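Long-range contact in SusD superfamily protein (Bacteroides fragilis, PDB 3L22), which probably helps bind glycans at the outer membrane for their uptake: residues Phe15-Leu28 with Val95-Ala109. Numbering follows the deposited sequence. Where two conformers were deposited one is given.
Sequences FTSPTRIEATLNGL and VNTFLQSLEGAREVA. With ZN (zinc ion), chain C; EDO (1,2-ethanediol), chain X.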
# COMPACT_ATOMS: atom_id res chain seq x y z
N PHE A 15 -31.07 -5.98 1.96
CA PHE A 15 -30.55 -6.74 0.83
C PHE A 15 -31.65 -7.58 0.20
O PHE A 15 -31.66 -8.79 0.32
CB PHE A 15 -29.40 -7.64 1.26
CG PHE A 15 -28.12 -6.91 1.63
CD1 PHE A 15 -27.94 -5.53 1.46
CD2 PHE A 15 -27.07 -7.64 2.13
CE1 PHE A 15 -26.75 -4.93 1.81
CE2 PHE A 15 -25.88 -7.04 2.46
CZ PHE A 15 -25.72 -5.68 2.31
N THR A 16 -32.54 -6.91 -0.50
CA THR A 16 -33.66 -7.58 -1.15
C THR A 16 -33.31 -8.01 -2.57
O THR A 16 -34.09 -8.67 -3.18
CB THR A 16 -34.88 -6.64 -1.22
OG1 THR A 16 -34.48 -5.46 -1.90
CG2 THR A 16 -35.35 -6.26 0.17
N SER A 17 -32.16 -7.61 -3.10
CA SER A 17 -31.79 -8.00 -4.47
C SER A 17 -30.30 -8.00 -4.63
O SER A 17 -29.60 -7.36 -3.84
CB SER A 17 -32.34 -7.01 -5.49
OG SER A 17 -31.68 -5.77 -5.34
N PRO A 18 -29.80 -8.70 -5.65
CA PRO A 18 -28.36 -8.73 -5.90
C PRO A 18 -27.80 -7.33 -6.17
O PRO A 18 -26.71 -7.03 -5.71
CB PRO A 18 -28.22 -9.59 -7.16
CG PRO A 18 -29.43 -10.45 -7.19
CD PRO A 18 -30.53 -9.66 -6.53
N THR A 19 -28.53 -6.48 -6.89
CA THR A 19 -27.99 -5.17 -7.20
C THR A 19 -27.83 -4.34 -5.89
O THR A 19 -26.87 -3.60 -5.75
CB THR A 19 -28.75 -4.39 -8.30
OG1 THR A 19 -29.98 -3.93 -7.80
CG2 THR A 19 -29.03 -5.24 -9.54
N ARG A 20 -28.71 -4.53 -4.91
CA ARG A 20 -28.52 -3.87 -3.59
C ARG A 20 -27.31 -4.40 -2.81
O ARG A 20 -26.57 -3.64 -2.23
CB ARG A 20 -29.76 -3.97 -2.72
CG ARG A 20 -30.83 -2.99 -3.20
CD ARG A 20 -31.89 -2.85 -2.19
NE ARG A 20 -32.83 -1.78 -2.52
CZ ARG A 20 -33.90 -1.49 -1.79
NH1 ARG A 20 -34.18 -2.20 -0.68
NH2 ARG A 20 -34.69 -0.50 -2.16
N ILE A 21 -27.08 -5.70 -2.86
CA ILE A 21 -25.87 -6.28 -2.25
C ILE A 21 -24.62 -5.68 -2.90
O ILE A 21 -23.70 -5.18 -2.24
CB ILE A 21 -25.82 -7.82 -2.38
CG1 ILE A 21 -27.01 -8.47 -1.62
CG2 ILE A 21 -24.47 -8.34 -1.83
CD1 ILE A 21 -27.25 -9.98 -1.98
N GLU A 22 -24.61 -5.68 -4.22
CA GLU A 22 -23.46 -5.20 -4.94
C GLU A 22 -23.23 -3.69 -4.77
O GLU A 22 -22.11 -3.29 -4.73
CB GLU A 22 -23.57 -5.57 -6.40
CG GLU A 22 -23.37 -7.05 -6.56
CD GLU A 22 -23.61 -7.56 -7.97
OE1 GLU A 22 -23.70 -6.73 -8.87
OE2 GLU A 22 -23.69 -8.80 -8.16
N ALA A 23 -24.29 -2.89 -4.65
CA ALA A 23 -24.13 -1.47 -4.39
C ALA A 23 -23.39 -1.27 -3.06
O ALA A 23 -22.52 -0.41 -2.95
CB ALA A 23 -25.52 -0.72 -4.35
N THR A 24 -23.76 -2.05 -2.05
CA THR A 24 -23.12 -1.94 -0.75
C THR A 24 -21.71 -2.46 -0.83
O THR A 24 -20.81 -1.85 -0.26
CB THR A 24 -23.91 -2.67 0.34
OG1 THR A 24 -25.26 -2.22 0.27
CG2 THR A 24 -23.36 -2.38 1.73
N LEU A 25 -21.49 -3.52 -1.59
CA LEU A 25 -20.12 -4.05 -1.78
C LEU A 25 -19.21 -3.01 -2.43
O LEU A 25 -18.09 -2.75 -1.96
CB LEU A 25 -20.13 -5.33 -2.64
CG LEU A 25 -18.79 -5.97 -3.02
CD1 LEU A 25 -17.99 -6.26 -1.83
CD2 LEU A 25 -19.01 -7.24 -3.82
N ASN A 26 -19.70 -2.39 -3.50
CA ASN A 26 -18.94 -1.27 -4.09
C ASN A 26 -18.69 -0.14 -3.13
O ASN A 26 -17.66 0.50 -3.22
CB ASN A 26 -19.55 -0.79 -5.41
CG ASN A 26 -19.32 -1.82 -6.53
OD1 ASN A 26 -18.18 -2.33 -6.73
ND2 ASN A 26 -20.38 -2.14 -7.26
N GLY A 27 -19.59 0.08 -2.19
CA GLY A 27 -19.35 1.08 -1.13
C GLY A 27 -18.16 0.70 -0.23
O GLY A 27 -17.53 1.59 0.33
N LEU A 28 -17.87 -0.59 -0.09
CA LEU A 28 -16.68 -1.01 0.69
C LEU A 28 -15.41 -0.57 0.01
O LEU A 28 -14.50 -0.00 0.65
CB LEU A 28 -16.68 -2.54 0.93
CG LEU A 28 -17.96 -3.14 1.55
CD1 LEU A 28 -17.82 -4.67 1.80
CD2 LEU A 28 -18.33 -2.40 2.85
N VAL A 95 -17.60 -3.17 6.44
CA VAL A 95 -17.42 -4.59 6.08
C VAL A 95 -18.11 -5.50 7.12
O VAL A 95 -18.84 -6.40 6.77
CB VAL A 95 -15.93 -4.99 5.94
CG1 VAL A 95 -15.78 -6.56 5.88
CG2 VAL A 95 -15.28 -4.30 4.72
N ASN A 96 -17.92 -5.23 8.40
CA ASN A 96 -18.51 -6.05 9.47
C ASN A 96 -20.05 -6.09 9.30
O ASN A 96 -20.67 -7.17 9.38
CB ASN A 96 -18.17 -5.49 10.86
CG ASN A 96 -16.65 -5.48 11.15
OD1 ASN A 96 -15.90 -6.10 10.44
ND2 ASN A 96 -16.22 -4.75 12.20
N THR A 97 -20.64 -4.93 9.04
CA THR A 97 -22.08 -4.78 8.81
C THR A 97 -22.54 -5.45 7.53
O THR A 97 -23.52 -6.18 7.55
CB THR A 97 -22.48 -3.32 8.82
OG1 THR A 97 -21.93 -2.76 10.01
CG2 THR A 97 -24.03 -3.15 8.80
N PHE A 98 -21.82 -5.24 6.44
CA PHE A 98 -22.09 -5.93 5.20
C PHE A 98 -22.13 -7.45 5.41
O PHE A 98 -23.08 -8.08 4.98
CB PHE A 98 -21.05 -5.59 4.13
CG PHE A 98 -21.19 -6.36 2.83
CD1 PHE A 98 -22.06 -5.92 1.85
CD2 PHE A 98 -20.40 -7.46 2.57
CE1 PHE A 98 -22.19 -6.60 0.65
CE2 PHE A 98 -20.50 -8.14 1.36
CZ PHE A 98 -21.40 -7.72 0.40
N LEU A 99 -21.10 -8.01 6.06
CA LEU A 99 -21.06 -9.46 6.27
C LEU A 99 -22.23 -9.95 7.09
O LEU A 99 -22.77 -11.00 6.81
CB LEU A 99 -19.74 -9.93 6.91
CG LEU A 99 -18.46 -9.76 6.07
CD1 LEU A 99 -17.21 -10.00 6.95
CD2 LEU A 99 -18.48 -10.69 4.85
N GLN A 100 -22.65 -9.20 8.10
CA GLN A 100 -23.78 -9.63 8.89
C GLN A 100 -25.08 -9.54 8.10
O GLN A 100 -25.90 -10.45 8.19
CB GLN A 100 -23.89 -8.80 10.16
CG GLN A 100 -25.07 -9.20 11.05
CD GLN A 100 -24.95 -8.53 12.40
OE1 GLN A 100 -24.17 -8.98 13.27
NE2 GLN A 100 -25.62 -7.39 12.56
N SER A 101 -25.28 -8.47 7.35
CA SER A 101 -26.47 -8.36 6.49
C SER A 101 -26.50 -9.43 5.41
O SER A 101 -27.54 -10.02 5.16
CB SER A 101 -26.53 -6.99 5.84
OG SER A 101 -26.63 -6.01 6.85
N LEU A 102 -25.35 -9.73 4.81
CA LEU A 102 -25.28 -10.75 3.77
C LEU A 102 -25.67 -12.13 4.28
O LEU A 102 -26.25 -12.94 3.55
CB LEU A 102 -23.89 -10.77 3.16
CG LEU A 102 -23.56 -11.65 1.97
CD1 LEU A 102 -24.50 -11.39 0.78
CD2 LEU A 102 -22.08 -11.44 1.55
N GLU A 103 -25.38 -12.40 5.55
CA GLU A 103 -25.73 -13.69 6.15
C GLU A 103 -27.24 -13.93 6.12
O GLU A 103 -27.71 -15.09 6.00
CB GLU A 103 -25.16 -13.77 7.57
CG GLU A 103 -25.38 -15.12 8.22
CD GLU A 103 -24.71 -15.27 9.55
OE1 GLU A 103 -23.60 -15.75 9.62
OE2 GLU A 103 -25.35 -15.01 10.56
N GLY A 104 -28.01 -12.85 6.21
CA GLY A 104 -29.47 -12.92 6.10
C GLY A 104 -30.01 -12.80 4.69
O GLY A 104 -31.23 -12.70 4.53
N ALA A 105 -29.14 -12.84 3.69
CA ALA A 105 -29.55 -12.67 2.30
C ALA A 105 -28.94 -13.74 1.41
O ALA A 105 -28.67 -13.50 0.24
CB ALA A 105 -29.17 -11.25 1.79
N ARG A 106 -28.76 -14.94 1.96
CA ARG A 106 -28.08 -16.02 1.26
C ARG A 106 -28.72 -16.39 -0.06
O ARG A 106 -28.01 -16.57 -1.04
CB ARG A 106 -27.97 -17.25 2.19
CG ARG A 106 -27.00 -18.31 1.75
CD ARG A 106 -26.85 -19.39 2.81
NE ARG A 106 -25.90 -19.04 3.86
CZ ARG A 106 -24.58 -19.13 3.73
NH1 ARG A 106 -24.02 -19.55 2.59
NH2 ARG A 106 -23.80 -18.81 4.76
N GLU A 107 -30.06 -16.47 -0.10
CA GLU A 107 -30.75 -16.80 -1.35
C GLU A 107 -30.73 -15.73 -2.36
O GLU A 107 -30.62 -16.03 -3.55
CB GLU A 107 -32.23 -17.07 -1.13
CG GLU A 107 -32.45 -18.27 -0.36
CD GLU A 107 -33.89 -18.72 -0.36
OE1 GLU A 107 -34.80 -18.05 -0.88
OE2 GLU A 107 -34.08 -19.82 0.15
N VAL A 108 -30.91 -14.49 -1.92
CA VAL A 108 -30.79 -13.35 -2.83
C VAL A 108 -29.40 -13.34 -3.49
O VAL A 108 -29.31 -13.17 -4.70
CB VAL A 108 -31.11 -12.00 -2.12
CG1 VAL A 108 -30.73 -10.81 -2.97
CG2 VAL A 108 -32.60 -11.95 -1.81
N ALA A 109 -28.35 -13.59 -2.72
CA ALA A 109 -26.99 -13.65 -3.28
C ALA A 109 -26.78 -14.83 -4.25
O ALA A 109 -26.00 -14.71 -5.17
CB ALA A 109 -25.95 -13.69 -2.17
ZN ZN C . -36.21 -20.00 0.30
C1 EDO X . -33.33 -20.01 3.33
O1 EDO X . -32.52 -20.51 2.24
C2 EDO X . -33.08 -18.52 3.59
O2 EDO X . -34.27 -17.74 3.46
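Phe98 reaches from helix 95-103 into helix 18-28 as a knob among Ile21, Thr24, Leu25 and Leu28, the knobs-into-holes packing of an antiparallel helix pair in the mainly helical SusD family, of the TPR clan. With CG anti to the backbone N (chi1 175°), its ring spans the gap between axes that approach to 10.3 Å and run at 161°. Leu28 CD1 lies over one face of that ring, a CH-pi contact 4.2 Å from the centroid. Beta-branched Thr24 sets its methyl CG2 at the ring's edge, while OG1 turns to the other side of CB. Ile21 answers as the reciprocal knob: CG2 touches Phe98 CE1 at 3.8 Å, and the longer branch carries CD1 on to Val108 and Ala109, thus serving both helices of the partner. Phe15, in the loop before the helix, slants against Phe98 with ring planes at 59°. Its CE2 lies 3.4 Å from Ser101 CB, and the small Ala105 lets the backbones draw close, its CB 3.7 Å from Phe15 CB. Val108 packs as tightly, its CG1 3.3 Å from Ser17 C.

Toward solvent the packing thins. Exposed Thr16 points away, and Pro18 starts the helix with its ring resting on Val108 at the margin. On the outer side of helix 106-109, Glu107 OE2 binds a zinc ion at 2.1 Å and accepts from an ethanediol, probably from the crystallisation liquor. Helix 113-131 packs against helices 18-28 and 95-103 on the buried side: Phe98 and Leu28 meet Ala120, Ile21 meets Tyr116, and Leu25 packs on zinc-binding Glu119.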